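Long-range contacts in latency-associated nuclear antigen (Murid herpesvirus 4, PDB 4BLG), which probably binds DNA through its C-terminal domain, the part described here, which pairs with a second copy of itself: residues K11-R16 with K53-C57; A40-S44 with L99-L104; K61-S65 with L87-E91. The contacts are given in a common frame with arbitrary orientation. Numbering follows the deposited sequence.

Contact 1: K11-R16 with K53-C57; sequences KYQGMR and KLHKC. With PO4 (phosphate ion), chain E.
The Tyr12 ring lies over the aliphatic chain of Lys53. Lys53 CG sits 3.5 Å from the centroid of the Tyr12 ring, only 10° off the ring normal, which makes a CH-pi contact. Tyr12 is the N-cap of helix 13-22. Its phi/psi of 68/25 lies in the left-handed helical region, and its chi1 is m. The helix starts with Arg16 N bonded to Tyr12 O at 3.0 Å. Residues 53-57 form the last turn of helix 48-57, with Cys57 N to Lys53 O at 3.0 Å. The nearest CA pairs are Tyr12 with Lys53 at 7.0 Å and Arg16 with Cys57 at 5.5 Å.

Cys57, chi1 m, fills the gap between the helices. Cys57 SG lies 3.3 Å from Tyr12 CB, 3.9 Å from Met15 CB and 3.7 Å from Arg16 CG. Met15 is extended, all t, and its SD reaches Leu54 CD1 at 4.0 Å. No hydrogen bond joins the segments directly.

A phosphate ion, probably from the crystallisation liquor, links them instead. Phosphate O2 accepts a hydrogen bond from Met15 N at 2.7 Å, and phosphate O1 a very short one of 2.4 Å from Lys53 NZ. This is an anion site at a helix N-terminus, and Tyr106 OH is also hydrogen-bonded to the phosphate. Tyr106 belongs to helix 93-110 and also touches Met15 and Lys53, so three helices meet here, beside the loop residue Val114 that Leu54 touches.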
loop_
_atom_site.group_PDB
_atom_site.type_symbol
_atom_site.label_atom_id
_atom_site.label_comp_id
_atom_site.label_asym_id
_atom_site.label_seq_id
_atom_site.Cartn_x
_atom_site.Cartn_y
_atom_site.Cartn_z
ATOM N N LYS A 11 22.334 -12.433 3.894
ATOM C CA LYS A 11 21.232 -13.376 3.951
ATOM C C LYS A 11 20.278 -13.129 2.816
ATOM O O LYS A 11 20.022 -11.982 2.447
ATOM C CB LYS A 11 20.484 -13.270 5.275
ATOM C CG LYS A 11 19.951 -11.896 5.657
ATOM C CD LYS A 11 19.261 -12.082 6.997
ATOM C CE LYS A 11 18.484 -10.891 7.520
ATOM N NZ LYS A 11 19.306 -9.662 7.622
ATOM N N TYR A 12 19.761 -14.223 2.270
ATOM C CA TYR A 12 18.912 -14.165 1.097
ATOM C C TYR A 12 19.764 -13.713 -0.085
ATOM O O TYR A 12 19.263 -13.158 -1.066
ATOM C CB TYR A 12 17.727 -13.241 1.338
ATOM C CG TYR A 12 16.952 -13.592 2.588
ATOM C CD1 TYR A 12 16.662 -14.914 2.899
ATOM C CD2 TYR A 12 16.517 -12.605 3.461
ATOM C CE1 TYR A 12 15.954 -15.243 4.038
ATOM C CE2 TYR A 12 15.813 -12.924 4.611
ATOM C CZ TYR A 12 15.532 -14.242 4.888
ATOM O OH TYR A 12 14.831 -14.564 6.026
ATOM N N GLN A 13 21.061 -13.972 0.029
ATOM C CA GLN A 13 21.989 -13.719 -1.057
ATOM C C GLN A 13 21.504 -14.409 -2.315
ATOM O O GLN A 13 21.642 -13.866 -3.398
ATOM C CB GLN A 13 23.391 -14.210 -0.714
ATOM C CG GLN A 13 24.378 -14.028 -1.845
ATOM C CD GLN A 13 25.725 -14.622 -1.533
ATOM O OE1 GLN A 13 26.551 -13.996 -0.876
ATOM N NE2 GLN A 13 25.955 -15.842 -2.000
ATOM N N GLY A 14 20.938 -15.604 -2.165
ATOM C CA GLY A 14 20.430 -16.355 -3.299
ATOM C C GLY A 14 19.346 -15.606 -4.059
ATOM O O GLY A 14 19.468 -15.321 -5.245
ATOM N N MET A 15 18.263 -15.267 -3.381
ATOM C CA MET A 15 17.205 -14.549 -4.070
ATOM C C MET A 15 17.707 -13.213 -4.626
ATOM O O MET A 15 17.313 -12.810 -5.717
ATOM C CB MET A 15 16.007 -14.323 -3.167
ATOM C CG MET A 15 14.942 -13.499 -3.859
ATOM S SD MET A 15 13.353 -13.529 -3.041
ATOM C CE MET A 15 12.293 -13.110 -4.428
ATOM N N ARG A 16 18.583 -12.537 -3.892
ATOM C CA ARG A 16 19.094 -11.240 -4.336
ATOM C C ARG A 16 19.841 -11.362 -5.668
ATOM O O ARG A 16 19.588 -10.624 -6.631
ATOM C CB ARG A 16 19.993 -10.620 -3.256
ATOM C CG ARG A 16 19.195 -9.946 -2.134
ATOM C CD ARG A 16 20.079 -9.204 -1.140
ATOM N NE ARG A 16 20.820 -10.102 -0.255
ATOM C CZ ARG A 16 22.119 -10.384 -0.357
ATOM N NH1 ARG A 16 22.870 -9.851 -1.313
ATOM N NH2 ARG A 16 22.676 -11.214 0.513
ATOM N N LYS A 53 11.504 -11.832 4.004
ATOM C CA LYS A 53 12.513 -12.130 2.983
ATOM C C LYS A 53 12.389 -11.174 1.800
ATOM O O LYS A 53 13.373 -10.542 1.406
ATOM C CB LYS A 53 12.407 -13.572 2.488
ATOM C CG LYS A 53 13.518 -13.990 1.514
ATOM C CD LYS A 53 13.355 -15.456 1.099
ATOM C CE LYS A 53 14.270 -15.852 -0.059
ATOM N NZ LYS A 53 14.476 -17.341 -0.155
ATOM N N LEU A 54 11.182 -11.069 1.236
ATOM C CA LEU A 54 10.973 -10.249 0.041
ATOM C C LEU A 54 11.310 -8.799 0.338
ATOM O O LEU A 54 11.783 -8.066 -0.520
ATOM C CB LEU A 54 9.531 -10.352 -0.464
ATOM C CG LEU A 54 9.246 -11.388 -1.550
ATOM C CD1 LEU A 54 9.841 -12.723 -1.194
ATOM C CD2 LEU A 54 7.748 -11.517 -1.789
ATOM N N HIS A 55 11.069 -8.394 1.572
ATOM C CA HIS A 55 11.315 -7.023 1.970
ATOM C C HIS A 55 12.802 -6.704 1.906
ATOM O O HIS A 55 13.187 -5.650 1.398
ATOM C CB HIS A 55 10.802 -6.764 3.378
ATOM C CG HIS A 55 11.386 -5.541 4.003
ATOM N ND1 HIS A 55 11.029 -4.267 3.619
ATOM C CD2 HIS A 55 12.325 -5.397 4.966
ATOM C CE1 HIS A 55 11.715 -3.389 4.330
ATOM N NE2 HIS A 55 12.506 -4.049 5.157
ATOM N N LYS A 56 13.644 -7.587 2.436
ATOM C CA LYS A 56 15.087 -7.331 2.371
ATOM C C LYS A 56 15.583 -7.481 0.914
ATOM O O LYS A 56 16.528 -6.819 0.508
ATOM C CB LYS A 56 15.897 -8.219 3.356
ATOM C CG LYS A 56 15.614 -8.035 4.892
ATOM C CD LYS A 56 16.336 -6.852 5.609
ATOM C CE LYS A 56 15.922 -6.803 7.097
ATOM N NZ LYS A 56 15.612 -5.459 7.670
ATOM N N CYS A 57 14.922 -8.325 0.124
ATOM C CA CYS A 57 15.387 -8.610 -1.238
ATOM C C CYS A 57 14.917 -7.671 -2.359
ATOM O O CYS A 57 15.690 -7.353 -3.262
ATOM C CB CYS A 57 15.032 -10.047 -1.620
ATOM S SG CYS A 57 15.995 -11.260 -0.720
HETATM P P PO4 E . 17.719 -17.580 -0.695
HETATM O O1 PO4 E . 16.422 -17.943 -1.379
HETATM O O2 PO4 E . 17.974 -16.100 -0.852
HETATM O O3 PO4 E . 17.626 -17.923 0.772
HETATM O O4 PO4 E . 18.852 -18.356 -1.323
#

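Contact 2: A40-S44 with L99-L104; sequences AVMFS and LKRVVL
Strand 40-44 is extended, with phi from -158 to -85° and psi from 117 to 168°. Helix 99-104 is regular, with Val103 N to Leu99 O at 3.1 Å and Leu104 N to Lys100 O at 3.0 Å. The two axes come within 9.6 Å. Their N-to-C directions differ by 30°, so they run roughly the same way. The nearest CA pair is Val41 with Lys100, at 6.6 Å.

Val41 and Phe43 meet the helix, while Ala40 points away from it. Val41, chi1 t, places CG2 3.9 Å from Leu99 CD2 and 4.2 Å from Lys100 CB. This is one helix packed on an antiparallel four-stranded sheet. The strand order, 64-70, 84-90, 39-45, 115-122, and the two intervening helices give the beta-alpha-beta-beta-alpha-beta topology of a ferredoxin-like fold. Helix 93-110 is the connection of a beta-alpha-beta crossover from strand 84-90 to strand 115-122, and it passes over strand 39-45 between them.

Phe43, chi1 m and chi2 -75°, brings its ring in among the helix residues. Phe43 CE1 is 3.5 Å from Val103 CG1 and 4.4 Å from Leu104 CD2. Phe43 CZ is 4.3 Å from Leu99 CG. Leu99 CG and Leu104 CD2 both lie at the ring edge. No hydrogen bond crosses between the segments. Met42 and Ser44 pack on Pro126 of the second subunit.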
loop_
_atom_site.group_PDB
_atom_site.type_symbol
_atom_site.label_atom_id
_atom_site.label_comp_id
_atom_site.label_asym_id
_atom_site.label_seq_id
_atom_site.Cartn_x
_atom_site.Cartn_y
_atom_site.Cartn_z
ATOM N N ALA A 40 3.377 0.265 -8.403
ATOM C CA ALA A 40 3.943 -0.620 -7.412
ATOM C C ALA A 40 3.400 -2.014 -7.632
ATOM O O ALA A 40 2.460 -2.218 -8.400
ATOM C CB ALA A 40 3.606 -0.140 -6.016
ATOM N N VAL A 41 4.014 -2.981 -6.972
ATOM C CA VAL A 41 3.417 -4.292 -6.869
ATOM C C VAL A 41 3.170 -4.558 -5.398
ATOM O O VAL A 41 4.071 -4.422 -4.566
ATOM C CB VAL A 41 4.317 -5.395 -7.452
ATOM C CG1 VAL A 41 3.586 -6.734 -7.420
ATOM C CG2 VAL A 41 4.732 -5.050 -8.879
ATOM N N MET A 42 1.935 -4.897 -5.068
ATOM C CA MET A 42 1.636 -5.412 -3.747
ATOM C C MET A 42 1.897 -6.907 -3.741
ATOM O O MET A 42 1.252 -7.660 -4.474
ATOM C CB MET A 42 0.177 -5.140 -3.373
ATOM C CG MET A 42 -0.183 -5.645 -1.974
ATOM S SD MET A 42 -1.892 -5.313 -1.519
ATOM C CE MET A 42 -1.779 -3.571 -1.099
ATOM N N PHE A 43 2.854 -7.329 -2.920
ATOM C CA PHE A 43 3.092 -8.746 -2.709
ATOM C C PHE A 43 2.464 -9.112 -1.378
ATOM O O PHE A 43 2.737 -8.467 -0.380
ATOM C CB PHE A 43 4.590 -9.070 -2.685
ATOM C CG PHE A 43 5.274 -8.870 -3.999
ATOM C CD1 PHE A 43 5.104 -9.785 -5.035
ATOM C CD2 PHE A 43 6.110 -7.780 -4.198
ATOM C CE1 PHE A 43 5.739 -9.599 -6.256
ATOM C CE2 PHE A 43 6.745 -7.589 -5.406
ATOM C CZ PHE A 43 6.560 -8.498 -6.442
ATOM N N SER A 44 1.636 -10.152 -1.370
ATOM C CA SER A 44 0.898 -10.530 -0.184
ATOM C C SER A 44 0.975 -12.028 0.080
ATOM O O SER A 44 1.266 -12.824 -0.813
ATOM C CB SER A 44 -0.560 -10.103 -0.329
ATOM O OG SER A 44 -1.147 -10.698 -1.469
ATOM N N LEU A 99 8.595 -6.436 -12.773
ATOM C CA LEU A 99 8.932 -6.764 -11.399
ATOM C C LEU A 99 8.087 -7.929 -10.935
ATOM O O LEU A 99 8.573 -8.848 -10.286
ATOM C CB LEU A 99 8.659 -5.565 -10.489
ATOM C CG LEU A 99 8.872 -5.876 -9.007
ATOM C CD1 LEU A 99 10.306 -6.332 -8.778
ATOM C CD2 LEU A 99 8.549 -4.686 -8.127
ATOM N N LYS A 100 6.802 -7.871 -11.262
ATOM C CA LYS A 100 5.872 -8.903 -10.846
ATOM C C LYS A 100 6.255 -10.228 -11.488
ATOM O O LYS A 100 6.247 -11.270 -10.832
ATOM C CB LYS A 100 4.444 -8.523 -11.235
ATOM C CG LYS A 100 3.397 -9.451 -10.671
ATOM C CD LYS A 100 2.035 -9.160 -11.243
ATOM C CE LYS A 100 1.014 -10.163 -10.755
ATOM N NZ LYS A 100 0.166 -10.658 -11.867
ATOM N N ARG A 101 6.580 -10.186 -12.774
ATOM C CA ARG A 101 6.936 -11.386 -13.523
ATOM C C ARG A 101 8.137 -12.097 -12.916
ATOM O O ARG A 101 8.136 -13.322 -12.753
ATOM C CB ARG A 101 7.261 -11.031 -14.971
ATOM C CG ARG A 101 7.566 -12.235 -15.860
ATOM C CD ARG A 101 7.658 -11.794 -17.316
ATOM N NE ARG A 101 6.336 -11.324 -17.693
ATOM C CZ ARG A 101 6.041 -10.104 -18.131
ATOM N NH1 ARG A 101 6.972 -9.183 -18.349
ATOM N NH2 ARG A 101 4.783 -9.799 -18.389
ATOM N N VAL A 102 9.172 -11.324 -12.611
ATOM C CA VAL A 102 10.426 -11.881 -12.117
ATOM C C VAL A 102 10.242 -12.474 -10.728
ATOM O O VAL A 102 10.589 -13.635 -10.474
ATOM C CB VAL A 102 11.518 -10.802 -12.077
ATOM C CG1 VAL A 102 12.714 -11.278 -11.270
ATOM C CG2 VAL A 102 11.932 -10.423 -13.490
ATOM N N VAL A 103 9.669 -11.675 -9.832
ATOM C CA VAL A 103 9.512 -12.092 -8.451
ATOM C C VAL A 103 8.664 -13.355 -8.387
ATOM O O VAL A 103 9.001 -14.283 -7.672
ATOM C CB VAL A 103 8.894 -10.981 -7.578
ATOM C CG1 VAL A 103 8.621 -11.500 -6.175
ATOM C CG2 VAL A 103 9.823 -9.777 -7.523
ATOM N N LEU A 104 7.578 -13.402 -9.152
ATOM C CA LEU A 104 6.654 -14.530 -9.081
ATOM C C LEU A 104 7.151 -15.775 -9.812
ATOM O O LEU A 104 6.728 -16.886 -9.495
ATOM C CB LEU A 104 5.268 -14.144 -9.604
ATOM C CG LEU A 104 4.443 -13.164 -8.759
ATOM C CD1 LEU A 104 3.057 -13.018 -9.367
ATOM C CD2 LEU A 104 4.341 -13.603 -7.307
#

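Contact 3: K61-S65 with L87-E91; sequences KHVLS and LSFVE
Phe89 and Leu64 bury the most surface here, and they face each other as an antiparallel hydrogen-bonded pair. Leu64 CA and Phe89 CA are 5.1 Å apart. Leu64 N donates to Phe89 O at 3.1 Å, and Phe89 N donates to Leu64 O at 2.6 Å. The directions of the two strand parts differ by 174°. Both side chains lie on the same face of the sheet. Leu64 takes chi1 m, chi2 t. Phe89 takes chi1 m, chi2 -84°. Both pack on Pro72 of the second subunit, and Phe89 meets Phe125 of the same chain edge-to-face.

Ser65 pairs with Ser88 on the other face. This is a non-hydrogen-bonded pair; Ser65 CA and Ser88 CA are 4.1 Å apart. The two side chains share a face and both take chi1 m, which brings the hydroxyls together: Ser88 OG donates to Ser65 OG at 2.7 Å. Ser65 OG is also bonded to Ile58 O. CA-H...O contacts accompany the pairing, from Ser65 CA to Leu87 O at 3.1 Å and from Val63 CA to Phe89 O at 3.3 Å.

The pairing opens at the other end. Val63 CG1 still packs on Val90 CG1 at 4.1 Å. Beyond it one water bridges the backbones: it donates to His62 O at 2.7 Å and accepts from Glu91 N at 2.8 Å.

This is a two-stranded antiparallel ladder at the edge of the sheet within this chain. Strand 64-70 is outermost, and strand 39-45 flanks strand 84-90 on its other side. Val63 and Ser88 touch Leu99 of helix 93-110.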
loop_
_atom_site.group_PDB
_atom_site.type_symbol
_atom_site.label_atom_id
_atom_site.label_comp_id
_atom_site.label_asym_id
_atom_site.label_seq_id
_atom_site.Cartn_x
_atom_site.Cartn_y
_atom_site.Cartn_z
ATOM N N LYS A 61 17.915 0.739 -6.614
ATOM C CA LYS A 61 17.772 2.145 -6.948
ATOM C C LYS A 61 16.443 2.411 -7.650
ATOM O O LYS A 61 15.952 3.540 -7.646
ATOM C CB LYS A 61 18.929 2.599 -7.838
ATOM C CG LYS A 61 19.742 3.727 -7.252
ATOM C CD LYS A 61 20.430 3.312 -5.970
ATOM C CE LYS A 61 21.395 4.386 -5.503
ATOM N NZ LYS A 61 22.257 3.910 -4.393
ATOM N N HIS A 62 15.863 1.382 -8.259
ATOM C CA HIS A 62 14.648 1.564 -9.044
ATOM C C HIS A 62 13.440 0.832 -8.471
ATOM O O HIS A 62 12.341 0.922 -9.019
ATOM C CB HIS A 62 14.886 1.123 -10.485
ATOM C CG HIS A 62 15.834 2.005 -11.234
ATOM N ND1 HIS A 62 17.156 2.151 -10.874
ATOM C CD2 HIS A 62 15.650 2.793 -12.319
ATOM C CE1 HIS A 62 17.748 2.985 -11.708
ATOM N NE2 HIS A 62 16.858 3.389 -12.595
ATOM N N VAL A 63 13.647 0.109 -7.376
ATOM C CA VAL A 63 12.575 -0.613 -6.704
ATOM C C VAL A 63 12.735 -0.362 -5.225
ATOM O O VAL A 63 13.780 -0.671 -4.660
ATOM C CB VAL A 63 12.656 -2.145 -6.918
ATOM C CG1 VAL A 63 11.338 -2.802 -6.535
ATOM C CG2 VAL A 63 13.016 -2.478 -8.355
ATOM N N LEU A 64 11.709 0.207 -4.595
ATOM C CA LEU A 64 11.757 0.462 -3.164
ATOM C C LEU A 64 10.583 -0.232 -2.507
ATOM O O LEU A 64 9.445 -0.081 -2.946
ATOM C CB LEU A 64 11.702 1.957 -2.885
ATOM C CG LEU A 64 12.645 2.826 -3.727
ATOM C CD1 LEU A 64 12.442 4.286 -3.375
ATOM C CD2 LEU A 64 14.094 2.442 -3.527
ATOM N N SER A 65 10.852 -0.996 -1.456
ATOM C CA SER A 65 9.788 -1.722 -0.785
ATOM C C SER A 65 9.579 -1.281 0.653
ATOM O O SER A 65 10.521 -0.993 1.389
ATOM C CB SER A 65 10.035 -3.228 -0.832
ATOM O OG SER A 65 9.993 -3.707 -2.163
ATOM N N LEU A 87 4.573 -3.287 -0.285
ATOM C CA LEU A 87 4.500 -2.585 -1.550
ATOM C C LEU A 87 5.902 -2.365 -2.072
ATOM O O LEU A 87 6.788 -1.973 -1.320
ATOM C CB LEU A 87 3.824 -1.227 -1.358
ATOM C CG LEU A 87 2.326 -1.257 -1.073
ATOM C CD1 LEU A 87 1.832 0.148 -0.772
ATOM C CD2 LEU A 87 1.587 -1.847 -2.255
ATOM N N SER A 88 6.094 -2.617 -3.360
ATOM C CA SER A 88 7.379 -2.393 -4.000
ATOM C C SER A 88 7.130 -1.367 -5.066
ATOM O O SER A 88 6.469 -1.656 -6.060
ATOM C CB SER A 88 7.924 -3.681 -4.631
ATOM O OG SER A 88 8.041 -4.721 -3.680
ATOM N N PHE A 89 7.646 -0.161 -4.852
ATOM C CA PHE A 89 7.385 0.953 -5.751
ATOM C C PHE A 89 8.366 0.975 -6.918
ATOM O O PHE A 89 9.557 0.716 -6.738
ATOM C CB PHE A 89 7.462 2.271 -4.983
ATOM C CG PHE A 89 6.491 2.358 -3.846
ATOM C CD1 PHE A 89 5.181 2.753 -4.066
ATOM C CD2 PHE A 89 6.883 2.044 -2.557
ATOM C CE1 PHE A 89 4.274 2.826 -3.015
ATOM C CE2 PHE A 89 5.984 2.113 -1.506
ATOM C CZ PHE A 89 4.679 2.511 -1.736
ATOM N N VAL A 90 7.847 1.297 -8.102
ATOM C CA VAL A 90 8.635 1.392 -9.325
ATOM C C VAL A 90 8.138 2.556 -10.166
ATOM O O VAL A 90 7.066 3.128 -9.903
ATOM C CB VAL A 90 8.518 0.123 -10.189
ATOM C CG1 VAL A 90 9.140 -1.070 -9.490
ATOM C CG2 VAL A 90 7.062 -0.148 -10.534
ATOM N N GLU A 91 8.913 2.893 -11.189
ATOM C CA GLU A 91 8.625 4.067 -12.008
ATOM C C GLU A 91 7.209 4.050 -12.611
ATOM O O GLU A 91 6.494 5.062 -12.559
ATOM C CB GLU A 91 9.651 4.219 -13.135
ATOM C CG GLU A 91 9.799 5.658 -13.619
ATOM C CD GLU A 91 10.879 5.842 -14.682
ATOM O OE1 GLU A 91 11.522 4.845 -15.087
ATOM O OE2 GLU A 91 11.076 7.006 -15.105
HETATM O O HOH W 1 11.265 1.310 -11.477
#

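In the fold
Contact 1 is partly buried, its centre about 12 Å from the centre of the chain. The centres of contacts 2 and 3 lie about 5 and 7 Å from it, and both are buried. Contact 1 is helix on helix and combines apolar packing with charged side chains and an anion. Contact 2 is helix on sheet and purely nonpolar. Contact 3 is strand on strand and depends on backbone and hydroxyl hydrogen bonds. Contacts 2 and 3 share the sheet: Val41 N is 2.9 Å from Ser88 O, a probable hydrogen bond. Leu54 CD2 lies 4.1 Å from Phe43 CB, joining contact 1 to contact 2. Contacts 2 and 3 also touch the second subunit, consistent with dimer assembly through the sheet.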